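Side-chain contacts in hepatocyte growth factor-regulated tyrosine kinase substrate (PDB 1DVP), which helps endosomal membranes invaginate into multivesicular bodies and damps receptor tyrosine kinase signalling by promoting degradation of the active receptors: residues S62-V65 against L66-I69; P76-E79 against E80-K84; Q104-L107 against E108-Q111; Q111-A114 against Y115-S119; D128-T131 against I132-K136. One frame throughout, in Å; residues are numbered along the deposited sequence.

Interaction 1 (S62-V65 against L66-I69); sequences SLLV and LESI
Leu64 O is approached twice by Ser68: Ser68 N bonds to Leu64 O at 3.1 Å as the i to i+4 helix bond, with an N-H...O angle of 157°, and the hydroxyl stands at an equal 3.1 Å from Ser68 OG to Leu64 O. The position of the hydroxyl is explained by chi1 of -61°, which swings OG to the side of the backbone N and back over the preceding turn. The shortest backbone bond of the stretch runs from Glu67 N to Leu63 O at 2.9 Å. Glu67, extended beyond CG, crosses Leu64 at a slant, and its OE1 comes within 3.7 Å of Leu64 CD1. That oxygen has its strong partner elsewhere, in a salt bridge with Lys105. Ile69 CG2 lies 3.7 Å from Val65 O. The stretch belongs to helix 56-72 at the centre of the VHS domain, and its faces are divided among neighbours: Val65 and Ile69 pack on Ile47 of helix 40-51, Ser68 on Trp23 and Ile26 of helix 23-34, and Leu66 on Trp113 of helix 100-116.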
loop_
_atom_site.group_PDB
_atom_site.type_symbol
_atom_site.label_atom_id
_atom_site.label_comp_id
_atom_site.label_asym_id
_atom_site.label_seq_id
_atom_site.Cartn_x
_atom_site.Cartn_y
_atom_site.Cartn_z
ATOM N N SER A 62 -15.790 26.661 -10.186
ATOM C CA SER A 62 -15.040 26.739 -11.434
ATOM C C SER A 62 -13.590 27.118 -11.123
ATOM O O SER A 62 -12.704 26.730 -11.851
ATOM C CB SER A 62 -15.672 27.730 -12.454
ATOM O OG SER A 62 -15.316 29.084 -12.211
ATOM N N LEU A 63 -13.355 27.845 -10.027
ATOM C CA LEU A 63 -11.994 28.196 -9.625
ATOM C C LEU A 63 -11.262 26.932 -9.159
ATOM O O LEU A 63 -10.056 26.793 -9.360
ATOM C CB LEU A 63 -11.997 29.252 -8.501
ATOM C CG LEU A 63 -12.474 30.629 -8.981
ATOM C CD1 LEU A 63 -12.478 31.633 -7.849
ATOM C CD2 LEU A 63 -11.544 31.111 -10.109
ATOM N N LEU A 64 -12.001 26.032 -8.506
ATOM C CA LEU A 64 -11.451 24.763 -8.052
ATOM C C LEU A 64 -11.088 23.936 -9.309
ATOM O O LEU A 64 -10.031 23.302 -9.362
ATOM C CB LEU A 64 -12.500 24.022 -7.209
ATOM C CG LEU A 64 -12.050 22.656 -6.690
ATOM C CD1 LEU A 64 -10.744 22.775 -5.876
ATOM C CD2 LEU A 64 -13.150 22.046 -5.853
ATOM N N VAL A 65 -11.955 23.945 -10.324
ATOM C CA VAL A 65 -11.660 23.207 -11.546
ATOM C C VAL A 65 -10.349 23.758 -12.122
ATOM O O VAL A 65 -9.463 23.013 -12.538
ATOM C CB VAL A 65 -12.828 23.340 -12.591
ATOM C CG1 VAL A 65 -12.419 22.757 -13.970
ATOM C CG2 VAL A 65 -14.058 22.620 -12.052
ATOM N N LEU A 66 -10.234 25.078 -12.130
ATOM C CA LEU A 66 -9.040 25.743 -12.640
ATOM C C LEU A 66 -7.779 25.354 -11.861
ATOM O O LEU A 66 -6.750 25.073 -12.443
ATOM C CB LEU A 66 -9.246 27.262 -12.569
ATOM C CG LEU A 66 -8.623 28.133 -13.681
ATOM C CD1 LEU A 66 -8.483 29.557 -13.101
ATOM C CD2 LEU A 66 -7.268 27.593 -14.195
ATOM N N GLU A 67 -7.858 25.336 -10.542
ATOM C CA GLU A 67 -6.721 24.958 -9.716
ATOM C C GLU A 67 -6.235 23.548 -10.096
ATOM O O GLU A 67 -5.033 23.280 -10.178
ATOM C CB GLU A 67 -7.133 24.998 -8.256
ATOM C CG GLU A 67 -6.080 24.508 -7.235
ATOM C CD GLU A 67 -6.665 24.535 -5.816
ATOM O OE1 GLU A 67 -7.823 25.023 -5.683
ATOM O OE2 GLU A 67 -6.004 24.079 -4.853
ATOM N N SER A 68 -7.203 22.662 -10.333
ATOM C CA SER A 68 -6.930 21.276 -10.678
ATOM C C SER A 68 -6.275 21.048 -12.015
ATOM O O SER A 68 -5.386 20.207 -12.105
ATOM C CB SER A 68 -8.218 20.441 -10.613
ATOM O OG SER A 68 -8.732 20.472 -9.315
ATOM N N ILE A 69 -6.702 21.746 -13.063
ATOM C CA ILE A 69 -6.044 21.489 -14.345
ATOM C C ILE A 69 -4.644 22.115 -14.377
ATOM O O ILE A 69 -3.740 21.599 -15.026
ATOM C CB ILE A 69 -6.912 21.963 -15.575
ATOM C CG1 ILE A 69 -7.113 23.485 -15.564
ATOM C CG2 ILE A 69 -8.284 21.284 -15.530
ATOM C CD1 ILE A 69 -7.710 24.022 -16.898
#

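Interaction 2 (P76-E79 against E80-K84); sequences PVHE and EVFTK
Val77 and Val81 lie side by side and point the same way, one helical turn apart, with Val77 CG1 3.9 Å from Val81 CG2. Both valines place CG1 opposite the backbone N (chi1 163° and 173°), so that CG2 of the second swings back over the first and comes 3.2 Å from Val77 O. Between the same residues the backbone bond from Val81 N to Val77 O is short, 2.8 Å. The Phe82 ring leans back along the chain until CD1 is 3.5 Å from His78 O, the carbonyl that accepts Phe82 N at 3.0 Å, while Val81 CG1 sits 3.7 Å above one ring face, displaced toward the rim. A hydrogen bond from His78 NE2 to Val70 O fixes the direction of that imidazole. Beyond Val81 the helix ends: Phe82 leaves helical torsions and centres an inverse gamma turn, closed by a weak bond from Thr83 N to Val81 O. Thr83 stands at the N-cap of helix 84-96, its OG1 accepting Asn86 N, while CG2 rests 3.6 Å from Glu79 O. A short helix handed to the next through a tight turn and an N-cap threonine fits the helical superhelix of the VHS domain.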
loop_
_atom_site.group_PDB
_atom_site.type_symbol
_atom_site.label_atom_id
_atom_site.label_comp_id
_atom_site.label_asym_id
_atom_site.label_seq_id
_atom_site.Cartn_x
_atom_site.Cartn_y
_atom_site.Cartn_z
ATOM N N PRO A 76 0.965 22.378 -21.191
ATOM C CA PRO A 76 -0.068 22.799 -22.147
ATOM C C PRO A 76 -1.092 23.783 -21.520
ATOM O O PRO A 76 -1.549 24.740 -22.162
ATOM C CB PRO A 76 -0.702 21.475 -22.561
ATOM C CG PRO A 76 0.445 20.531 -22.517
ATOM C CD PRO A 76 1.134 20.917 -21.213
ATOM N N VAL A 77 -1.427 23.538 -20.252
ATOM C CA VAL A 77 -2.371 24.379 -19.543
ATOM C C VAL A 77 -1.684 25.636 -18.985
ATOM O O VAL A 77 -2.233 26.723 -19.046
ATOM C CB VAL A 77 -3.072 23.556 -18.404
ATOM C CG1 VAL A 77 -3.746 24.467 -17.397
ATOM C CG2 VAL A 77 -4.098 22.614 -19.028
ATOM N N HIS A 78 -0.481 25.478 -18.458
ATOM C CA HIS A 78 0.253 26.601 -17.887
ATOM C C HIS A 78 0.472 27.715 -18.898
ATOM O O HIS A 78 0.360 28.893 -18.585
ATOM C CB HIS A 78 1.595 26.114 -17.343
ATOM C CG HIS A 78 1.463 25.044 -16.295
ATOM N ND1 HIS A 78 2.529 24.282 -15.867
ATOM C CD2 HIS A 78 0.391 24.631 -15.575
ATOM C CE1 HIS A 78 2.118 23.448 -14.927
ATOM N NE2 HIS A 78 0.827 23.643 -14.731
ATOM N N GLU A 79 0.762 27.333 -20.126
ATOM C CA GLU A 79 1.006 28.318 -21.161
ATOM C C GLU A 79 -0.270 29.003 -21.605
ATOM O O GLU A 79 -0.255 30.196 -21.912
ATOM C CB GLU A 79 1.704 27.643 -22.333
ATOM C CG GLU A 79 3.101 27.214 -21.957
ATOM C CD GLU A 79 3.638 26.094 -22.818
ATOM O OE1 GLU A 79 4.727 25.582 -22.477
ATOM O OE2 GLU A 79 2.983 25.718 -23.821
ATOM N N GLU A 80 -1.370 28.261 -21.621
ATOM C CA GLU A 80 -2.648 28.819 -22.019
ATOM C C GLU A 80 -3.124 29.788 -20.969
ATOM O O GLU A 80 -3.652 30.848 -21.289
ATOM C CB GLU A 80 -3.721 27.727 -22.147
ATOM C CG GLU A 80 -5.145 28.298 -22.257
ATOM C CD GLU A 80 -5.431 28.920 -23.618
ATOM O OE1 GLU A 80 -6.283 29.832 -23.720
ATOM O OE2 GLU A 80 -4.805 28.481 -24.602
ATOM N N VAL A 81 -2.919 29.405 -19.713
ATOM C CA VAL A 81 -3.374 30.179 -18.570
ATOM C C VAL A 81 -2.587 31.415 -18.081
ATOM O O VAL A 81 -3.163 32.506 -17.965
ATOM C CB VAL A 81 -3.575 29.233 -17.353
ATOM C CG1 VAL A 81 -3.870 30.029 -16.114
ATOM C CG2 VAL A 81 -4.705 28.233 -17.643
ATOM N N PHE A 82 -1.299 31.237 -17.780
ATOM C CA PHE A 82 -0.481 32.309 -17.227
ATOM C C PHE A 82 0.131 33.268 -18.242
ATOM O O PHE A 82 1.342 33.254 -18.503
ATOM C CB PHE A 82 0.614 31.704 -16.334
ATOM C CG PHE A 82 0.068 30.832 -15.229
ATOM C CD1 PHE A 82 0.420 29.495 -15.144
ATOM C CD2 PHE A 82 -0.830 31.347 -14.296
ATOM C CE1 PHE A 82 -0.118 28.676 -14.141
ATOM C CE2 PHE A 82 -1.376 30.540 -13.289
ATOM C CZ PHE A 82 -1.025 29.211 -13.209
ATOM N N THR A 83 -0.730 34.075 -18.838
ATOM C CA THR A 83 -0.283 35.069 -19.770
ATOM C C THR A 83 -0.559 36.395 -19.079
ATOM O O THR A 83 -1.211 36.464 -18.025
ATOM C CB THR A 83 -1.074 35.047 -21.097
ATOM O OG1 THR A 83 -2.458 35.311 -20.848
ATOM C CG2 THR A 83 -0.921 33.715 -21.795
ATOM N N LYS A 84 -0.049 37.445 -19.696
ATOM C CA LYS A 84 -0.213 38.795 -19.227
ATOM C C LYS A 84 -1.693 39.121 -19.051
ATOM O O LYS A 84 -2.140 39.465 -17.955
ATOM C CB LYS A 84 0.422 39.725 -20.256
ATOM C CG LYS A 84 0.372 39.155 -21.706
ATOM C CD LYS A 84 -1.059 39.037 -22.256
ATOM C CE LYS A 84 -1.121 38.507 -23.681
ATOM N NZ LYS A 84 -0.713 37.066 -23.832
#

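Interaction 3 (Q104-L107 against E108-Q111); sequences QKML and ELVQ
Lys105 reaches one turn up its helix to Glu108 and Leu109, and its atoms can be followed outward. CB leaves the backbone heading away from the following turn, and CG, opposite the backbone N (chi1 -178°), packs on Leu63 of helix 56-72; the chain then bends at chi2, 62°, which brings the outer half back over residues 108 and 109. CD passes the carboxylate at 3.7 Å from Glu108 OE1. CE lies against two groups, at 3.5 Å from the same OE1 and 3.8 Å from Leu109 CD2, where the lysine and leucine chains meet at a slant. NZ ends the path in a salt bridge, 2.8 Å from Glu108 OE1, meeting that oxygen on its syn side and 24° out of the carboxylate plane. The ammonium has a second salt bridge to Glu67 on helix 56-72, so two acidic groups share one positive charge. A methionine in its place would probably leave Glu67 and Glu108 facing each other without the charge between them and weaken the polar tie between the two helices. On the adjoining face Met106, bent at chi2 and chi3, brings CE to 3.7 Å from Leu109 CB and 3.9 Å from Val110 CG2, its side chain crossing theirs at about a right angle. Beneath these side chains run regular i to i+4 backbone bonds, such as Val110 N to Met106 O at 2.9 Å. An i to i+3 salt bridge that a second helix extends into an inter-helix charge cluster fits the packed helices of the VHS superhelix.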
loop_
_atom_site.group_PDB
_atom_site.type_symbol
_atom_site.label_atom_id
_atom_site.label_comp_id
_atom_site.label_asym_id
_atom_site.label_seq_id
_atom_site.Cartn_x
_atom_site.Cartn_y
_atom_site.Cartn_z
ATOM N N GLN A 104 -11.610 35.651 -2.390
ATOM C CA GLN A 104 -10.652 35.012 -1.494
ATOM C C GLN A 104 -9.978 33.817 -2.171
ATOM O O GLN A 104 -8.763 33.628 -2.062
ATOM C CB GLN A 104 -11.333 34.533 -0.208
ATOM C CG GLN A 104 -11.562 35.636 0.824
ATOM C CD GLN A 104 -10.434 36.650 0.826
ATOM O OE1 GLN A 104 -10.523 37.664 0.157
ATOM N NE2 GLN A 104 -9.361 36.366 1.553
ATOM N N LYS A 105 -10.767 33.026 -2.886
ATOM C CA LYS A 105 -10.225 31.850 -3.546
ATOM C C LYS A 105 -9.262 32.255 -4.647
ATOM O O LYS A 105 -8.228 31.618 -4.841
ATOM C CB LYS A 105 -11.362 30.975 -4.107
ATOM C CG LYS A 105 -10.888 29.686 -4.792
ATOM C CD LYS A 105 -10.140 28.743 -3.839
ATOM C CE LYS A 105 -9.538 27.559 -4.624
ATOM N NZ LYS A 105 -8.941 26.528 -3.726
ATOM N N MET A 106 -9.586 33.327 -5.359
ATOM C CA MET A 106 -8.718 33.781 -6.443
ATOM C C MET A 106 -7.399 34.332 -5.894
ATOM O O MET A 106 -6.330 34.126 -6.488
ATOM C CB MET A 106 -9.421 34.846 -7.279
ATOM C CG MET A 106 -8.707 35.229 -8.571
ATOM S SD MET A 106 -8.609 33.886 -9.840
ATOM C CE MET A 106 -6.996 33.289 -9.499
ATOM N N LEU A 107 -7.483 35.031 -4.763
ATOM C CA LEU A 107 -6.318 35.616 -4.121
ATOM C C LEU A 107 -5.389 34.495 -3.688
ATOM O O LEU A 107 -4.182 34.574 -3.868
ATOM C CB LEU A 107 -6.746 36.470 -2.919
ATOM C CG LEU A 107 -6.521 37.999 -3.049
ATOM C CD1 LEU A 107 -6.291 38.423 -4.503
ATOM C CD2 LEU A 107 -7.720 38.733 -2.431
ATOM N N GLU A 108 -5.963 33.451 -3.113
ATOM C CA GLU A 108 -5.195 32.276 -2.698
ATOM C C GLU A 108 -4.483 31.612 -3.907
ATOM O O GLU A 108 -3.302 31.294 -3.825
ATOM C CB GLU A 108 -6.148 31.270 -2.026
ATOM C CG GLU A 108 -5.601 29.844 -1.791
ATOM C CD GLU A 108 -6.749 28.809 -1.694
ATOM O OE1 GLU A 108 -6.789 27.869 -2.514
ATOM O OE2 GLU A 108 -7.627 28.956 -0.808
ATOM N N LEU A 109 -5.195 31.434 -5.019
ATOM C CA LEU A 109 -4.639 30.789 -6.213
ATOM C C LEU A 109 -3.490 31.608 -6.787
ATOM O O LEU A 109 -2.443 31.072 -7.127
ATOM C CB LEU A 109 -5.730 30.566 -7.284
ATOM C CG LEU A 109 -6.874 29.588 -6.900
ATOM C CD1 LEU A 109 -7.836 29.440 -8.058
ATOM C CD2 LEU A 109 -6.337 28.218 -6.526
ATOM N N VAL A 110 -3.693 32.918 -6.885
ATOM C CA VAL A 110 -2.639 33.792 -7.400
ATOM C C VAL A 110 -1.341 33.592 -6.622
ATOM O O VAL A 110 -0.299 33.482 -7.205
ATOM C CB VAL A 110 -3.033 35.263 -7.275
ATOM C CG1 VAL A 110 -1.751 36.158 -7.428
ATOM C CG2 VAL A 110 -4.084 35.610 -8.314
ATOM N N GLN A 111 -1.437 33.547 -5.293
ATOM C CA GLN A 111 -0.298 33.374 -4.389
ATOM C C GLN A 111 0.258 31.958 -4.479
ATOM O O GLN A 111 1.482 31.745 -4.501
ATOM C CB GLN A 111 -0.744 33.687 -2.947
ATOM C CG GLN A 111 0.246 33.298 -1.882
ATOM C CD GLN A 111 -0.232 33.639 -0.470
ATOM O OE1 GLN A 111 -1.214 33.068 0.034
ATOM N NE2 GLN A 111 0.453 34.588 0.167
#

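Interaction 4 (Q111-A114 against Y115-S119); sequences QTWA and YAFRS
Gln111, Thr112 and Trp113 accept three i to i+4 backbone bonds near the end of helix 100-116. Tyr115 N reaches Gln111 O at 3.0 Å, Ala116 N reaches Thr112 O at 2.8 Å, and the bond from Phe117 N to Trp113 O is almost straight, with an N-H...O angle of 176°. After it the regular pattern gives out: Phe117 is the first residue to leave helical torsions, and Arg118 N makes a weak bond back to Tyr115 O. Two of the accepting carbonyls also meet aromatic C-H edges. Gln111 O lies in the plane of the Tyr115 ring, 3.2 Å from CD1, and Trp113 O takes the same place beside Phe117, 3.3 Å from its CD1. In both residues CG stands opposite the carbonyl carbon (chi1 -76° and -57°), which lays the ring back along the preceding turn. This end of the helix helps build the aromatic core of the VHS domain, where Trp113 and Phe117 both meet Phe82, and Phe117 also meets His78 edge-to-face. Among apolar contacts, Tyr115 runs alongside Gln111 with CD1 4.1 Å from Gln111 CG. A serine in place of Tyr115 has no ring, which would probably leave the Gln111 flank without its neighbour and open a gap beside Leu143. Trp113 and Phe117 approach more loosely, 4.4 Å from Trp113 CD1 to Phe117 CE1.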
loop_
_atom_site.group_PDB
_atom_site.type_symbol
_atom_site.label_atom_id
_atom_site.label_comp_id
_atom_site.label_asym_id
_atom_site.label_seq_id
_atom_site.Cartn_x
_atom_site.Cartn_y
_atom_site.Cartn_z
ATOM N N GLN A 111 -1.437 33.547 -5.293
ATOM C CA GLN A 111 -0.298 33.374 -4.389
ATOM C C GLN A 111 0.258 31.958 -4.479
ATOM O O GLN A 111 1.482 31.745 -4.501
ATOM C CB GLN A 111 -0.744 33.687 -2.947
ATOM C CG GLN A 111 0.246 33.298 -1.882
ATOM C CD GLN A 111 -0.232 33.639 -0.470
ATOM O OE1 GLN A 111 -1.214 33.068 0.034
ATOM N NE2 GLN A 111 0.453 34.588 0.167
ATOM N N THR A 112 -0.639 30.970 -4.521
ATOM C CA THR A 112 -0.190 29.592 -4.656
ATOM C C THR A 112 0.612 29.490 -5.935
ATOM O O THR A 112 1.692 28.916 -5.976
ATOM C CB THR A 112 -1.367 28.614 -4.787
ATOM O OG1 THR A 112 -2.066 28.546 -3.535
ATOM C CG2 THR A 112 -0.820 27.205 -5.212
ATOM N N TRP A 113 0.060 30.060 -6.990
ATOM C CA TRP A 113 0.730 29.994 -8.267
ATOM C C TRP A 113 2.036 30.796 -8.294
ATOM O O TRP A 113 3.002 30.409 -8.965
ATOM C CB TRP A 113 -0.241 30.447 -9.357
ATOM C CG TRP A 113 -1.416 29.474 -9.527
ATOM C CD1 TRP A 113 -1.395 28.127 -9.285
ATOM C CD2 TRP A 113 -2.707 29.766 -10.070
ATOM N NE1 TRP A 113 -2.589 27.561 -9.645
ATOM C CE2 TRP A 113 -3.420 28.535 -10.137
ATOM C CE3 TRP A 113 -3.341 30.935 -10.522
ATOM C CZ2 TRP A 113 -4.737 28.449 -10.638
ATOM C CZ3 TRP A 113 -4.669 30.842 -11.026
ATOM C CH2 TRP A 113 -5.340 29.609 -11.076
ATOM N N ALA A 114 2.062 31.914 -7.570
ATOM C CA ALA A 114 3.276 32.718 -7.525
ATOM C C ALA A 114 4.389 31.867 -6.927
ATOM O O ALA A 114 5.484 31.814 -7.477
ATOM C CB ALA A 114 3.053 33.996 -6.684
ATOM N N TYR A 115 4.123 31.175 -5.822
ATOM C CA TYR A 115 5.160 30.333 -5.234
ATOM C C TYR A 115 5.432 29.037 -6.001
ATOM O O TYR A 115 6.582 28.552 -6.042
ATOM C CB TYR A 115 4.847 29.986 -3.787
ATOM C CG TYR A 115 5.101 31.115 -2.856
ATOM C CD1 TYR A 115 4.135 32.120 -2.662
ATOM C CD2 TYR A 115 6.329 31.237 -2.211
ATOM C CE1 TYR A 115 4.396 33.235 -1.841
ATOM C CE2 TYR A 115 6.609 32.346 -1.393
ATOM C CZ TYR A 115 5.628 33.341 -1.214
ATOM O OH TYR A 115 5.877 34.417 -0.393
ATOM N N ALA A 116 4.387 28.469 -6.602
ATOM C CA ALA A 116 4.559 27.240 -7.365
ATOM C C ALA A 116 5.538 27.444 -8.537
ATOM O O ALA A 116 6.479 26.676 -8.704
ATOM C CB ALA A 116 3.196 26.718 -7.886
ATOM N N PHE A 117 5.318 28.466 -9.351
ATOM C CA PHE A 117 6.216 28.703 -10.482
ATOM C C PHE A 117 7.333 29.700 -10.178
ATOM O O PHE A 117 7.853 30.340 -11.101
ATOM C CB PHE A 117 5.421 29.188 -11.700
ATOM C CG PHE A 117 4.343 28.244 -12.113
ATOM C CD1 PHE A 117 3.088 28.305 -11.518
ATOM C CD2 PHE A 117 4.600 27.243 -13.043
ATOM C CE1 PHE A 117 2.110 27.390 -11.840
ATOM C CE2 PHE A 117 3.619 26.314 -13.374
ATOM C CZ PHE A 117 2.367 26.395 -12.765
ATOM N N ARG A 118 7.708 29.814 -8.903
ATOM C CA ARG A 118 8.727 30.763 -8.490
ATOM C C ARG A 118 10.080 30.602 -9.193
ATOM O O ARG A 118 10.759 31.603 -9.449
ATOM C CB ARG A 118 8.926 30.738 -6.963
ATOM C CG ARG A 118 9.650 29.530 -6.400
ATOM C CD ARG A 118 9.665 29.560 -4.858
ATOM N NE ARG A 118 10.349 30.736 -4.324
ATOM C CZ ARG A 118 10.431 31.046 -3.028
ATOM N NH1 ARG A 118 9.866 30.274 -2.109
ATOM N NH2 ARG A 118 11.095 32.134 -2.646
ATOM N N SER A 119 10.450 29.369 -9.529
ATOM C CA SER A 119 11.732 29.094 -10.187
ATOM C C SER A 119 11.630 28.801 -11.682
ATOM O O SER A 119 12.557 28.239 -12.294
ATOM C CB SER A 119 12.417 27.928 -9.493
ATOM O OG SER A 119 12.792 28.296 -8.177
#

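Interaction 5 (D128-T131 against I132-K136); sequences DTMT and ILKAK
Thr129 and Leu133 form the tight side of this turn: the two side chains run alongside each other, and Thr129 CG2 is only 3.3 Å from Leu133 CD1, closer than carbon atoms usually pack. The threonine places its methyl CG2 opposite the backbone N, where it meets the leucine, while OG1 stands beside the backbone N (chi1 -69°) and bonds to Ala125 O. Leu133 CD1 is also pressed against the backbone, 3.1 Å from Thr129 O. Nearly as close is Met130, extended throughout, whose CE comes 3.4 Å from Lys134 CD; only the aliphatic part of the lysine takes part, since its end leads away. Leu133 and Met130, both buried, continue into neighbours, Leu133 onto Ser91 and Glu95 of helix 84-96 and Met130 onto Val110 and Gln111 of helix 100-116. The other flank is exposed and looser. Ile132 has no side-chain partner across this turn; its CG1 merely lies 3.3 Å from Asp128 O, the acceptor of its own backbone N-H. Thr131 turns its hydroxyl back to Lys127 O. Backbone bonding also slackens here: Ala135 N to Thr131 O is short, 2.7 Å, but its N-H...O angle of 126° marks it as weak, as expected where helix 125-135 ends. One buried stripe and one solvent-facing flank are the mark of an amphipathic helix, here lying against two others of the VHS superhelix.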
loop_
_atom_site.group_PDB
_atom_site.type_symbol
_atom_site.label_atom_id
_atom_site.label_comp_id
_atom_site.label_asym_id
_atom_site.label_seq_id
_atom_site.Cartn_x
_atom_site.Cartn_y
_atom_site.Cartn_z
ATOM N N ASP A 128 4.055 39.144 -10.316
ATOM C CA ASP A 128 3.862 40.587 -10.384
ATOM C C ASP A 128 2.433 41.024 -10.099
ATOM O O ASP A 128 2.210 42.063 -9.458
ATOM C CB ASP A 128 4.315 41.079 -11.746
ATOM C CG ASP A 128 5.808 40.967 -11.912
ATOM O OD1 ASP A 128 6.250 40.677 -13.037
ATOM O OD2 ASP A 128 6.539 41.174 -10.913
ATOM N N THR A 129 1.469 40.237 -10.577
ATOM C CA THR A 129 0.070 40.535 -10.335
ATOM C C THR A 129 -0.113 40.540 -8.831
ATOM O O THR A 129 -0.908 41.293 -8.298
ATOM C CB THR A 129 -0.863 39.464 -10.939
ATOM O OG1 THR A 129 -0.814 39.541 -12.370
ATOM C CG2 THR A 129 -2.308 39.672 -10.467
ATOM N N MET A 130 0.620 39.689 -8.135
ATOM C CA MET A 130 0.479 39.683 -6.697
ATOM C C MET A 130 1.122 40.945 -6.145
ATOM O O MET A 130 0.603 41.552 -5.209
ATOM C CB MET A 130 1.126 38.455 -6.077
ATOM C CG MET A 130 0.708 38.272 -4.627
ATOM S SD MET A 130 1.294 36.763 -3.840
ATOM C CE MET A 130 0.959 37.057 -2.166
ATOM N N THR A 131 2.246 41.342 -6.732
ATOM C CA THR A 131 2.954 42.545 -6.305
ATOM C C THR A 131 1.943 43.688 -6.279
ATOM O O THR A 131 1.719 44.335 -5.260
ATOM C CB THR A 131 4.077 42.908 -7.306
ATOM O OG1 THR A 131 4.844 41.740 -7.622
ATOM C CG2 THR A 131 4.997 43.942 -6.705
ATOM N N ILE A 132 1.318 43.896 -7.426
ATOM C CA ILE A 132 0.329 44.935 -7.611
ATOM C C ILE A 132 -0.888 44.810 -6.695
ATOM O O ILE A 132 -1.428 45.806 -6.237
ATOM C CB ILE A 132 -0.150 44.930 -9.056
ATOM C CG1 ILE A 132 1.053 45.101 -9.987
ATOM C CG2 ILE A 132 -1.188 46.002 -9.252
ATOM C CD1 ILE A 132 0.708 45.193 -11.463
ATOM N N LEU A 133 -1.330 43.581 -6.449
ATOM C CA LEU A 133 -2.480 43.345 -5.588
ATOM C C LEU A 133 -2.082 43.549 -4.132
ATOM O O LEU A 133 -2.879 44.034 -3.332
ATOM C CB LEU A 133 -3.026 41.921 -5.803
ATOM C CG LEU A 133 -3.727 41.617 -7.137
ATOM C CD1 LEU A 133 -3.604 40.140 -7.453
ATOM C CD2 LEU A 133 -5.194 42.032 -7.073
ATOM N N LYS A 134 -0.857 43.167 -3.778
ATOM C CA LYS A 134 -0.396 43.344 -2.401
ATOM C C LYS A 134 -0.043 44.812 -2.208
ATOM O O LYS A 134 -0.020 45.321 -1.085
ATOM C CB LYS A 134 0.822 42.453 -2.090
ATOM C CG LYS A 134 0.466 41.086 -1.508
ATOM C CD LYS A 134 1.699 40.239 -1.181
ATOM C CE LYS A 134 2.368 40.618 0.144
ATOM N NZ LYS A 134 1.698 40.000 1.333
ATOM N N ALA A 135 0.207 45.485 -3.326
ATOM C CA ALA A 135 0.539 46.902 -3.327
ATOM C C ALA A 135 -0.735 47.743 -3.409
ATOM O O ALA A 135 -0.767 48.873 -2.941
ATOM C CB ALA A 135 1.459 47.217 -4.507
ATOM N N LYS A 136 -1.782 47.177 -3.999
ATOM C CA LYS A 136 -3.068 47.864 -4.146
ATOM C C LYS A 136 -3.930 47.809 -2.873
ATOM O O LYS A 136 -5.039 48.339 -2.843
ATOM C CB LYS A 136 -3.847 47.249 -5.310
ATOM C CG LYS A 136 -5.179 47.900 -5.589
ATOM C CD LYS A 136 -6.059 47.000 -6.435
ATOM C CE LYS A 136 -5.293 46.376 -7.589
ATOM N NZ LYS A 136 -4.504 47.389 -8.349
#

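All five contacts are single-turn contacts within helices of the VHS domain, away from the zinc-binding FYVE finger, and they follow the chain in order: helix 56-72, helix 74-81, helix 100-116 twice, helix 125-135. Interactions 3 and 4 share Gln111 and have centres about 11 Å apart. Interaction 1 touches interactions 2, 3 and 4, including the Glu67-Lys105 salt bridge to interaction 3. Interaction 2 meets interaction 4 through aromatic rings. Interaction 5 touches interactions 3 and 4, yet its centre lies about 22 Å from that of interaction 1, without contact. Helix 100-116 thus touches both the central helix 56-72 and helix 125-135.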